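Local atomic coordinates of thymidylate synthase thyX (Helicobacter pylori, PDB entry 3N3Y), a protein that probably catalyses the reductive methylation of dUMP to dTMP, with methylenetetrahydrofolate as methyl donor and NADPH and reduced FAD as reductant. Residues 70-78 / 155-164; 100-109 / 134-145. One frame throughout, in Å; residues are numbered along the deposited sequence.

Contact 1. Residues 70-78 / 155-164; sequences KGLSRGALQ and KYAMPESYKT. With UMP (2'-deoxyuridine 5'-monophosphate), chain G.
R74 reaches from the first turn of helix 74-80 along segment 155-164 to the phosphate of dUMP. Its CB lies against E160 O. CG comes next, 3.1 Å from Y162 O, and runs beside CB of Y162. The chain then bends at chi2 (-96°) and chi3 (-63°), which brings the guanidinium to the phosphate. The methyl CE of M158 sits over one face of the guanidinium, 3.5 Å from R74 NE. At the edge, R74 NH1 donates to UMP OP1 at 2.6 Å, and NH2 adds a weak bond to the same oxygen. NH2 also binds a water that K155 NZ and UMP OP3 share, so R74 and K155 gather round one phosphate. K155 NZ is hydrogen-bonded to S93 OG, which itself bonds dUMP. R74 NE forms a salt bridge with E160 of the second subunit.

R74 is the first residue of the helix, directly after strand 64-73. In the antiparallel sheet L72 pairs with T164, and T164 N donates to L72 O at 2.7 Å. G71 and L72 both face T164, a G1 beta bulge; G71 N gives T164 O a 3.2 Å bond. S73 is the N-cap: its OG accepts from A76 N and is also hydrogen-bonded to E190 OE1 of helix 189-201. The first helical N-H groups bond across the contact: R74 N to Y162 O and G75 N to E160 O, both at 2.9 Å.

Contact 2. Residues 100-109 / 134-145; sequences LKEVESFLPL and VLALENLRVLLS
The loop between helices 93-96 and 111-117 lies along helix 127-145, and E138 of that helix grips its backbone. E138 CG is anti to the backbone N and the chain bends at chi2 (64°), which brings the carboxylate to F106 N. F106 N donates to E138 OE1 at 2.8 Å in a nearly straight bond (174°). The N-H comes from above the carboxylate plane. E138 OE2 is 3.0 Å from S105 OG. OE2 of E138 also takes a 2.8 Å salt bridge from R141 NH2, one helical turn on. This bond lies in the guanidinium plane, and meets OE2 on its syn side but tilted 30° out of the carboxylate plane. The carboxylate is thus held from the loop and from its own helix, which should fix its rotation. One face of the R141 guanidinium lies under the backbone of S105, and CD packs against CG2 of V103.

S105 OG accepts from L107 N, an ST turn that shapes the loop at this point. The F106 ring is clamped between two groups. E104 O stands over one face, and CD2 of L137 makes a CH-pi contact with the other, 3.9 Å from the ring centroid. E138 OE1 is at the ring edge.

CD1 of L100 touches both L140 CD2 (3.6 Å) and L144 CD1 (3.7 Å). At the far end L109 CD2 meets V134 CG1 at 3.6 Å, while L107 and L109 both touch L135 CD2. F106 and V134 also pack on helix 111-117. R116 of that helix bonds the carbonyls of E104 and S105.

How the contacts relate
The centres of the two contacts lie about 15 Å apart, on the same side of the chain's centre. Along the chain, contact 2 is nested inside the loop that contact 1 closes. Contact 1 belongs to the antiparallel sheet and the dUMP site, contact 2 to the more peripheral helix 127-145. They touch directly. Y162 bridges them: its CE2 is 3.6 Å from L137 CD1, and its OH, hydrogen-bonded to E99 OE2, is 3.8 Å from L100 CG. A157 packs on L143 and M158 on L140. M158 therefore lies between helix 127-145 and R74 at the phosphate. Both contacts also touch the second subunit, and the dUMP site takes residues from both chains.

Contact 1. Residues 70-78 / 155-164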
loop_
_atom_site.group_PDB
_atom_site.type_symbol
_atom_site.label_atom_id
_atom_site.label_comp_id
_atom_site.label_asym_id
_atom_site.label_seq_id
_atom_site.Cartn_x
_atom_site.Cartn_y
_atom_site.Cartn_z
ATOM N N LYS A 70 -9.093 19.258 13.372
ATOM C CA LYS A 70 -10.303 19.443 14.181
ATOM C C LYS A 70 -11.385 20.152 13.379
ATOM O O LYS A 70 -11.109 21.091 12.640
ATOM C CB LYS A 70 -10.017 20.228 15.470
ATOM C CG LYS A 70 -8.754 19.809 16.200
ATOM C CD LYS A 70 -8.880 19.972 17.724
ATOM C CE LYS A 70 -9.146 21.420 18.130
ATOM N NZ LYS A 70 -9.240 21.616 19.613
ATOM N N GLY A 71 -12.615 19.674 13.508
ATOM C CA GLY A 71 -13.750 20.348 12.902
ATOM C C GLY A 71 -14.000 20.022 11.442
ATOM O O GLY A 71 -14.593 20.808 10.720
ATOM N N LEU A 72 -13.542 18.860 11.001
ATOM C CA LEU A 72 -13.821 18.396 9.656
ATOM C C LEU A 72 -15.168 17.655 9.705
ATOM O O LEU A 72 -15.474 16.968 10.692
ATOM C CB LEU A 72 -12.692 17.460 9.195
ATOM C CG LEU A 72 -12.708 17.026 7.731
ATOM C CD1 LEU A 72 -12.282 18.177 6.839
ATOM C CD2 LEU A 72 -11.850 15.783 7.498
ATOM N N SER A 73 -15.988 17.804 8.674
ATOM C CA SER A 73 -17.272 17.116 8.653
ATOM C C SER A 73 -17.067 15.627 8.362
ATOM O O SER A 73 -16.045 15.238 7.787
ATOM C CB SER A 73 -18.205 17.734 7.605
ATOM O OG SER A 73 -17.879 17.337 6.288
ATOM N N ARG A 74 -18.036 14.804 8.760
ATOM C CA ARG A 74 -18.014 13.377 8.438
ATOM C C ARG A 74 -18.055 13.173 6.930
ATOM O O ARG A 74 -17.443 12.231 6.405
ATOM C CB ARG A 74 -19.198 12.637 9.068
ATOM C CG ARG A 74 -19.321 12.783 10.569
ATOM C CD ARG A 74 -18.695 11.637 11.321
ATOM N NE ARG A 74 -19.353 10.366 11.031
ATOM C CZ ARG A 74 -18.897 9.187 11.450
ATOM N NH1 ARG A 74 -17.778 9.122 12.175
ATOM N NH2 ARG A 74 -19.543 8.065 11.131
ATOM N N GLY A 75 -18.801 14.042 6.241
ATOM C CA GLY A 75 -18.884 13.994 4.797
ATOM C C GLY A 75 -17.511 14.134 4.161
ATOM O O GLY A 75 -17.177 13.409 3.219
ATOM N N ALA A 76 -16.704 15.055 4.684
ATOM C CA ALA A 76 -15.343 15.254 4.165
ATOM C C ALA A 76 -14.414 14.120 4.597
ATOM O O ALA A 76 -13.478 13.767 3.881
ATOM C CB ALA A 76 -14.776 16.601 4.609
ATOM N N LEU A 77 -14.669 13.563 5.778
ATOM C CA LEU A 77 -13.949 12.378 6.227
ATOM C C LEU A 77 -14.126 11.225 5.227
ATOM O O LEU A 77 -13.196 10.483 4.971
ATOM C CB LEU A 77 -14.436 11.950 7.613
ATOM C CG LEU A 77 -13.823 10.660 8.155
ATOM C CD1 LEU A 77 -12.317 10.881 8.394
ATOM C CD2 LEU A 77 -14.524 10.192 9.428
ATOM N N GLN A 78 -15.328 11.080 4.673
ATOM C CA GLN A 78 -15.594 10.038 3.671
ATOM C C GLN A 78 -14.594 10.141 2.531
ATOM O O GLN A 78 -14.089 9.129 2.051
ATOM C CB GLN A 78 -17.014 10.168 3.081
ATOM C CG GLN A 78 -18.178 9.787 3.985
ATOM C CD GLN A 78 -18.502 8.296 3.924
ATOM O OE1 GLN A 78 -17.690 7.479 3.467
ATOM N NE2 GLN A 78 -19.689 7.940 4.377
ATOM N N LYS A 155 -26.303 6.566 15.806
ATOM C CA LYS A 155 -25.442 7.116 14.748
ATOM C C LYS A 155 -26.065 7.086 13.332
ATOM O O LYS A 155 -25.656 7.850 12.470
ATOM C CB LYS A 155 -24.052 6.453 14.759
ATOM C CG LYS A 155 -24.050 4.999 14.298
ATOM C CD LYS A 155 -22.703 4.322 14.534
ATOM C CE LYS A 155 -21.845 4.285 13.262
ATOM N NZ LYS A 155 -21.356 5.634 12.863
ATOM N N TYR A 156 -27.062 6.226 13.113
ATOM C CA TYR A 156 -27.819 6.178 11.859
ATOM C C TYR A 156 -28.611 7.452 11.549
ATOM O O TYR A 156 -28.931 7.724 10.393
ATOM C CB TYR A 156 -28.729 4.938 11.819
ATOM C CG TYR A 156 -27.898 3.724 11.509
ATOM C CD1 TYR A 156 -27.119 3.129 12.501
ATOM C CD2 TYR A 156 -27.822 3.214 10.212
ATOM C CE1 TYR A 156 -26.299 2.037 12.221
ATOM C CE2 TYR A 156 -27.005 2.123 9.921
ATOM C CZ TYR A 156 -26.241 1.540 10.935
ATOM O OH TYR A 156 -25.416 0.450 10.676
ATOM N N ALA A 157 -28.896 8.244 12.571
ATOM C CA ALA A 157 -29.640 9.482 12.371
ATOM C C ALA A 157 -28.724 10.700 12.215
ATOM O O ALA A 157 -29.188 11.805 12.036
ATOM C CB ALA A 157 -30.598 9.699 13.524
ATOM N N MET A 158 -27.422 10.496 12.304
ATOM C CA MET A 158 -26.492 11.608 12.313
ATOM C C MET A 158 -26.282 12.208 10.910
ATOM O O MET A 158 -26.128 11.479 9.933
ATOM C CB MET A 158 -25.175 11.130 12.917
ATOM C CG MET A 158 -24.033 12.108 12.884
ATOM S SD MET A 158 -22.605 11.376 13.705
ATOM C CE MET A 158 -22.394 9.892 12.727
ATOM N N PRO A 159 -26.278 13.547 10.804
ATOM C CA PRO A 159 -26.053 14.166 9.497
ATOM C C PRO A 159 -24.563 14.143 9.135
ATOM O O PRO A 159 -23.704 14.096 10.022
ATOM C CB PRO A 159 -26.507 15.604 9.729
ATOM C CG PRO A 159 -26.044 15.876 11.116
ATOM C CD PRO A 159 -26.357 14.562 11.868
ATOM N N GLU A 160 -24.261 14.188 7.847
ATOM C CA GLU A 160 -22.867 14.185 7.398
ATOM C C GLU A 160 -22.093 15.442 7.794
ATOM O O GLU A 160 -20.874 15.431 7.798
ATOM C CB GLU A 160 -22.788 13.990 5.887
ATOM C CG GLU A 160 -23.480 12.742 5.411
ATOM C CD GLU A 160 -22.509 11.733 4.851
ATOM O OE1 GLU A 160 -21.641 12.143 4.043
ATOM O OE2 GLU A 160 -22.623 10.536 5.208
ATOM N N SER A 161 -22.789 16.517 8.134
ATOM C CA SER A 161 -22.098 17.721 8.555
ATOM C C SER A 161 -21.578 17.620 9.986
ATOM O O SER A 161 -20.947 18.540 10.486
ATOM C CB SER A 161 -22.989 18.951 8.395
ATOM O OG SER A 161 -24.202 18.777 9.093
ATOM N N TYR A 162 -21.842 16.503 10.646
ATOM C CA TYR A 162 -21.375 16.320 12.009
ATOM C C TYR A 162 -19.843 16.374 12.082
ATOM O O TYR A 162 -19.150 15.762 11.273
ATOM C CB TYR A 162 -21.857 14.992 12.556
ATOM C CG TYR A 162 -21.818 14.950 14.058
ATOM C CD1 TYR A 162 -20.703 14.478 14.737
ATOM C CD2 TYR A 162 -22.901 15.403 14.805
ATOM C CE1 TYR A 162 -20.673 14.455 16.128
ATOM C CE2 TYR A 162 -22.877 15.383 16.187
ATOM C CZ TYR A 162 -21.768 14.911 16.841
ATOM O OH TYR A 162 -21.775 14.891 18.215
ATOM N N LYS A 163 -19.325 17.098 13.063
ATOM C CA LYS A 163 -17.884 17.274 13.189
ATOM C C LYS A 163 -17.123 16.055 13.704
ATOM O O LYS A 163 -17.566 15.343 14.594
ATOM C CB LYS A 163 -17.543 18.498 14.038
ATOM C CG LYS A 163 -17.601 19.801 13.273
ATOM C CD LYS A 163 -17.338 20.948 14.207
ATOM C CE LYS A 163 -17.514 22.274 13.509
ATOM N NZ LYS A 163 -17.168 23.364 14.460
ATOM N N THR A 164 -15.963 15.834 13.116
ATOM C CA THR A 164 -15.059 14.808 13.590
ATOM C C THR A 164 -13.689 15.428 13.919
ATOM O O THR A 164 -13.442 16.606 13.639
ATOM C CB THR A 164 -14.923 13.665 12.542
ATOM O OG1 THR A 164 -14.225 12.554 13.125
ATOM C CG2 THR A 164 -14.188 14.148 11.310
HETATM N N1 UMP G . -14.011 2.972 12.546
HETATM C C2 UMP G . -14.166 1.754 11.917
HETATM N N3 UMP G . -14.851 0.743 12.566
HETATM C C4 UMP G . -15.381 0.963 13.830
HETATM C C5 UMP G . -15.222 2.197 14.464
HETATM C C6 UMP G . -14.533 3.198 13.798
HETATM O O2 UMP G . -13.691 1.579 10.789
HETATM O O4 UMP G . -15.995 0.062 14.387
HETATM C "C1'" UMP G . -13.309 4.041 11.832
HETATM C "C2'" UMP G . -14.251 4.547 10.741
HETATM C "C3'" UMP G . -14.122 6.056 10.827
HETATM C "C4'" UMP G . -13.707 6.313 12.267
HETATM O "O3'" UMP G . -13.090 6.478 9.970
HETATM O "O4'" UMP G . -13.060 5.131 12.696
HETATM C "C5'" UMP G . -14.914 6.584 13.178
HETATM O "O5'" UMP G . -15.946 5.683 12.837
HETATM P P UMP G . -17.347 5.542 13.612
HETATM O OP1 UMP G . -18.009 6.879 13.500
HETATM O OP2 UMP G . -17.131 5.098 15.041
HETATM O OP3 UMP G . -18.169 4.485 12.951
HETATM O O HOH W 1 -16.118 10.907 13.885
HETATM O O HOH W 2 -19.453 5.151 10.741
#

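Contact 2. Residues 100-109 / 134-145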
loop_
_atom_site.group_PDB
_atom_site.type_symbol
_atom_site.label_atom_id
_atom_site.label_comp_id
_atom_site.label_asym_id
_atom_site.label_seq_id
_atom_site.Cartn_x
_atom_site.Cartn_y
_atom_site.Cartn_z
ATOM N N LEU A 100 -23.493 14.322 23.480
ATOM C CA LEU A 100 -24.733 15.075 23.211
ATOM C C LEU A 100 -25.766 14.945 24.334
ATOM O O LEU A 100 -26.679 15.761 24.454
ATOM C CB LEU A 100 -25.386 14.615 21.899
ATOM C CG LEU A 100 -24.775 15.017 20.558
ATOM C CD1 LEU A 100 -25.659 14.542 19.405
ATOM C CD2 LEU A 100 -24.571 16.524 20.484
ATOM N N LYS A 101 -25.628 13.897 25.133
ATOM C CA LYS A 101 -26.526 13.639 26.244
ATOM C C LYS A 101 -26.605 14.858 27.153
ATOM O O LYS A 101 -27.641 15.143 27.752
ATOM C CB LYS A 101 -26.009 12.438 27.036
ATOM C CG LYS A 101 -26.845 12.066 28.235
ATOM C CD LYS A 101 -27.953 11.115 27.853
ATOM C CE LYS A 101 -28.599 10.552 29.105
ATOM N NZ LYS A 101 -27.558 9.982 30.008
ATOM N N GLU A 102 -25.503 15.595 27.221
ATOM C CA GLU A 102 -25.330 16.624 28.231
ATOM C C GLU A 102 -25.746 18.035 27.811
ATOM O O GLU A 102 -25.707 18.951 28.624
ATOM C CB GLU A 102 -23.870 16.622 28.705
ATOM C CG GLU A 102 -23.503 15.406 29.577
ATOM C CD GLU A 102 -22.385 14.529 28.993
ATOM O OE1 GLU A 102 -21.283 15.055 28.703
ATOM O OE2 GLU A 102 -22.607 13.303 28.847
ATOM N N VAL A 103 -26.151 18.224 26.560
ATOM C CA VAL A 103 -26.425 19.581 26.071
ATOM C C VAL A 103 -27.913 19.916 25.945
ATOM O O VAL A 103 -28.752 19.018 25.814
ATOM C CB VAL A 103 -25.738 19.841 24.718
ATOM C CG1 VAL A 103 -24.327 19.244 24.713
ATOM C CG2 VAL A 103 -26.571 19.270 23.589
ATOM N N GLU A 104 -28.223 21.215 25.980
ATOM C CA GLU A 104 -29.601 21.711 25.892
ATOM C C GLU A 104 -30.100 21.695 24.462
ATOM O O GLU A 104 -29.303 21.754 23.526
ATOM C CB GLU A 104 -29.721 23.152 26.419
ATOM C CG GLU A 104 -29.123 23.391 27.789
ATOM C CD GLU A 104 -29.450 22.276 28.764
ATOM O OE1 GLU A 104 -30.628 21.843 28.808
ATOM O OE2 GLU A 104 -28.523 21.834 29.486
ATOM N N SER A 105 -31.423 21.644 24.308
ATOM C CA SER A 105 -32.062 21.631 22.995
ATOM C C SER A 105 -31.541 22.746 22.100
ATOM O O SER A 105 -31.173 23.810 22.585
ATOM C CB SER A 105 -33.581 21.758 23.135
ATOM O OG SER A 105 -34.177 21.967 21.868
ATOM N N PHE A 106 -31.510 22.497 20.793
ATOM C CA PHE A 106 -31.116 23.522 19.822
ATOM C C PHE A 106 -32.339 24.186 19.168
ATOM O O PHE A 106 -32.196 25.047 18.298
ATOM C CB PHE A 106 -30.192 22.928 18.755
ATOM C CG PHE A 106 -28.923 22.325 19.310
ATOM C CD1 PHE A 106 -27.841 23.131 19.637
ATOM C CD2 PHE A 106 -28.815 20.955 19.508
ATOM C CE1 PHE A 106 -26.678 22.585 20.154
ATOM C CE2 PHE A 106 -27.655 20.404 20.026
ATOM C CZ PHE A 106 -26.586 21.225 20.349
ATOM N N LEU A 107 -33.535 23.763 19.578
ATOM C CA LEU A 107 -34.781 24.385 19.128
ATOM C C LEU A 107 -35.316 25.321 20.215
ATOM O O LEU A 107 -35.190 25.033 21.402
ATOM C CB LEU A 107 -35.830 23.325 18.794
ATOM C CG LEU A 107 -35.395 22.276 17.770
ATOM C CD1 LEU A 107 -36.501 21.239 17.528
ATOM C CD2 LEU A 107 -34.972 22.941 16.468
ATOM N N PRO A 108 -35.912 26.448 19.807
ATOM C CA PRO A 108 -36.154 26.771 18.403
ATOM C C PRO A 108 -34.902 27.308 17.739
ATOM O O PRO A 108 -33.990 27.788 18.414
ATOM C CB PRO A 108 -37.210 27.871 18.489
ATOM C CG PRO A 108 -36.860 28.594 19.746
ATOM C CD PRO A 108 -36.330 27.544 20.702
ATOM N N LEU A 109 -34.858 27.209 16.419
ATOM C CA LEU A 109 -33.776 27.799 15.656
ATOM C C LEU A 109 -33.793 29.284 15.924
ATOM O O LEU A 109 -34.855 29.912 15.930
ATOM C CB LEU A 109 -33.971 27.543 14.160
ATOM C CG LEU A 109 -34.027 26.070 13.738
ATOM C CD1 LEU A 109 -34.002 25.931 12.224
ATOM C CD2 LEU A 109 -32.881 25.288 14.367
ATOM N N VAL A 134 -29.033 21.306 11.726
ATOM C CA VAL A 134 -29.430 21.504 13.122
ATOM C C VAL A 134 -30.677 20.691 13.487
ATOM O O VAL A 134 -30.722 20.070 14.546
ATOM C CB VAL A 134 -29.646 22.991 13.446
ATOM C CG1 VAL A 134 -30.000 23.182 14.943
ATOM C CG2 VAL A 134 -28.377 23.786 13.072
ATOM N N LEU A 135 -31.671 20.665 12.602
ATOM C CA LEU A 135 -32.838 19.817 12.835
ATOM C C LEU A 135 -32.407 18.367 13.073
ATOM O O LEU A 135 -32.869 17.722 14.015
ATOM C CB LEU A 135 -33.848 19.906 11.676
ATOM C CG LEU A 135 -34.414 21.309 11.409
ATOM C CD1 LEU A 135 -35.674 21.275 10.533
ATOM C CD2 LEU A 135 -34.692 22.060 12.714
ATOM N N ALA A 136 -31.511 17.873 12.216
ATOM C CA ALA A 136 -30.998 16.504 12.309
ATOM C C ALA A 136 -30.226 16.302 13.600
ATOM O O ALA A 136 -30.332 15.255 14.235
ATOM C CB ALA A 136 -30.122 16.171 11.101
ATOM N N LEU A 137 -29.448 17.310 13.976
ATOM C CA LEU A 137 -28.661 17.256 15.196
ATOM C C LEU A 137 -29.579 17.196 16.403
ATOM O O LEU A 137 -29.325 16.449 17.348
ATOM C CB LEU A 137 -27.716 18.465 15.303
ATOM C CG LEU A 137 -26.880 18.562 16.589
ATOM C CD1 LEU A 137 -25.805 17.488 16.631
ATOM C CD2 LEU A 137 -26.243 19.924 16.730
ATOM N N GLU A 138 -30.654 17.983 16.365
ATOM C CA GLU A 138 -31.644 17.973 17.439
ATOM C C GLU A 138 -32.314 16.597 17.580
ATOM O O GLU A 138 -32.380 16.061 18.675
ATOM C CB GLU A 138 -32.679 19.101 17.264
ATOM C CG GLU A 138 -33.754 19.145 18.358
ATOM C CD GLU A 138 -33.200 19.442 19.762
ATOM O OE1 GLU A 138 -32.038 19.893 19.884
ATOM O OE2 GLU A 138 -33.941 19.233 20.748
ATOM N N ASN A 139 -32.787 16.016 16.480
ATOM C CA ASN A 139 -33.306 14.645 16.541
ATOM C C ASN A 139 -32.303 13.644 17.118
ATOM O O ASN A 139 -32.682 12.769 17.905
ATOM C CB ASN A 139 -33.815 14.179 15.182
ATOM C CG ASN A 139 -35.131 14.839 14.810
ATOM O OD1 ASN A 139 -35.478 14.977 13.634
ATOM N ND2 ASN A 139 -35.858 15.263 15.815
ATOM N N LEU A 140 -31.034 13.782 16.730
ATOM C CA LEU A 140 -29.961 12.931 17.242
ATOM C C LEU A 140 -29.828 13.110 18.750
ATOM O O LEU A 140 -29.699 12.138 19.492
ATOM C CB LEU A 140 -28.629 13.288 16.571
ATOM C CG LEU A 140 -27.400 12.418 16.889
ATOM C CD1 LEU A 140 -27.672 10.970 16.518
ATOM C CD2 LEU A 140 -26.129 12.928 16.188
ATOM N N ARG A 141 -29.856 14.365 19.194
ATOM C CA ARG A 141 -29.763 14.678 20.617
ATOM C C ARG A 141 -30.896 14.012 21.392
ATOM O O ARG A 141 -30.664 13.384 22.417
ATOM C CB ARG A 141 -29.772 16.189 20.874
ATOM C CG ARG A 141 -29.511 16.531 22.328
ATOM C CD ARG A 141 -29.967 17.918 22.698
ATOM N NE ARG A 141 -31.414 18.110 22.565
ATOM C CZ ARG A 141 -32.307 17.818 23.509
ATOM N NH1 ARG A 141 -31.917 17.290 24.663
ATOM N NH2 ARG A 141 -33.595 18.046 23.293
ATOM N N VAL A 142 -32.116 14.141 20.882
ATOM C CA VAL A 142 -33.266 13.489 21.491
ATOM C C VAL A 142 -33.118 11.953 21.596
ATOM O O VAL A 142 -33.404 11.375 22.646
ATOM C CB VAL A 142 -34.571 13.893 20.778
ATOM C CG1 VAL A 142 -35.741 13.017 21.221
ATOM C CG2 VAL A 142 -34.875 15.385 21.037
ATOM N N LEU A 143 -32.661 11.297 20.530
ATOM C CA LEU A 143 -32.497 9.843 20.557
ATOM C C LEU A 143 -31.595 9.419 21.696
ATOM O O LEU A 143 -31.883 8.461 22.413
ATOM C CB LEU A 143 -31.907 9.325 19.247
ATOM C CG LEU A 143 -32.791 9.459 18.003
ATOM C CD1 LEU A 143 -31.978 9.116 16.747
ATOM C CD2 LEU A 143 -34.038 8.596 18.117
ATOM N N LEU A 144 -30.497 10.146 21.848
ATOM C CA LEU A 144 -29.488 9.845 22.851
ATOM C C LEU A 144 -29.886 10.229 24.274
ATOM O O LEU A 144 -29.462 9.582 25.236
ATOM C CB LEU A 144 -28.196 10.589 22.509
ATOM C CG LEU A 144 -27.500 10.189 21.217
ATOM C CD1 LEU A 144 -26.465 11.226 20.846
ATOM C CD2 LEU A 144 -26.874 8.819 21.370
ATOM N N SER A 145 -30.683 11.289 24.400
ATOM C CA SER A 145 -30.826 11.995 25.665
ATOM C C SER A 145 -32.121 11.670 26.388
ATOM O O SER A 145 -32.166 11.603 27.617
ATOM C CB SER A 145 -30.736 13.500 25.426
ATOM O OG SER A 145 -30.667 14.203 26.651
#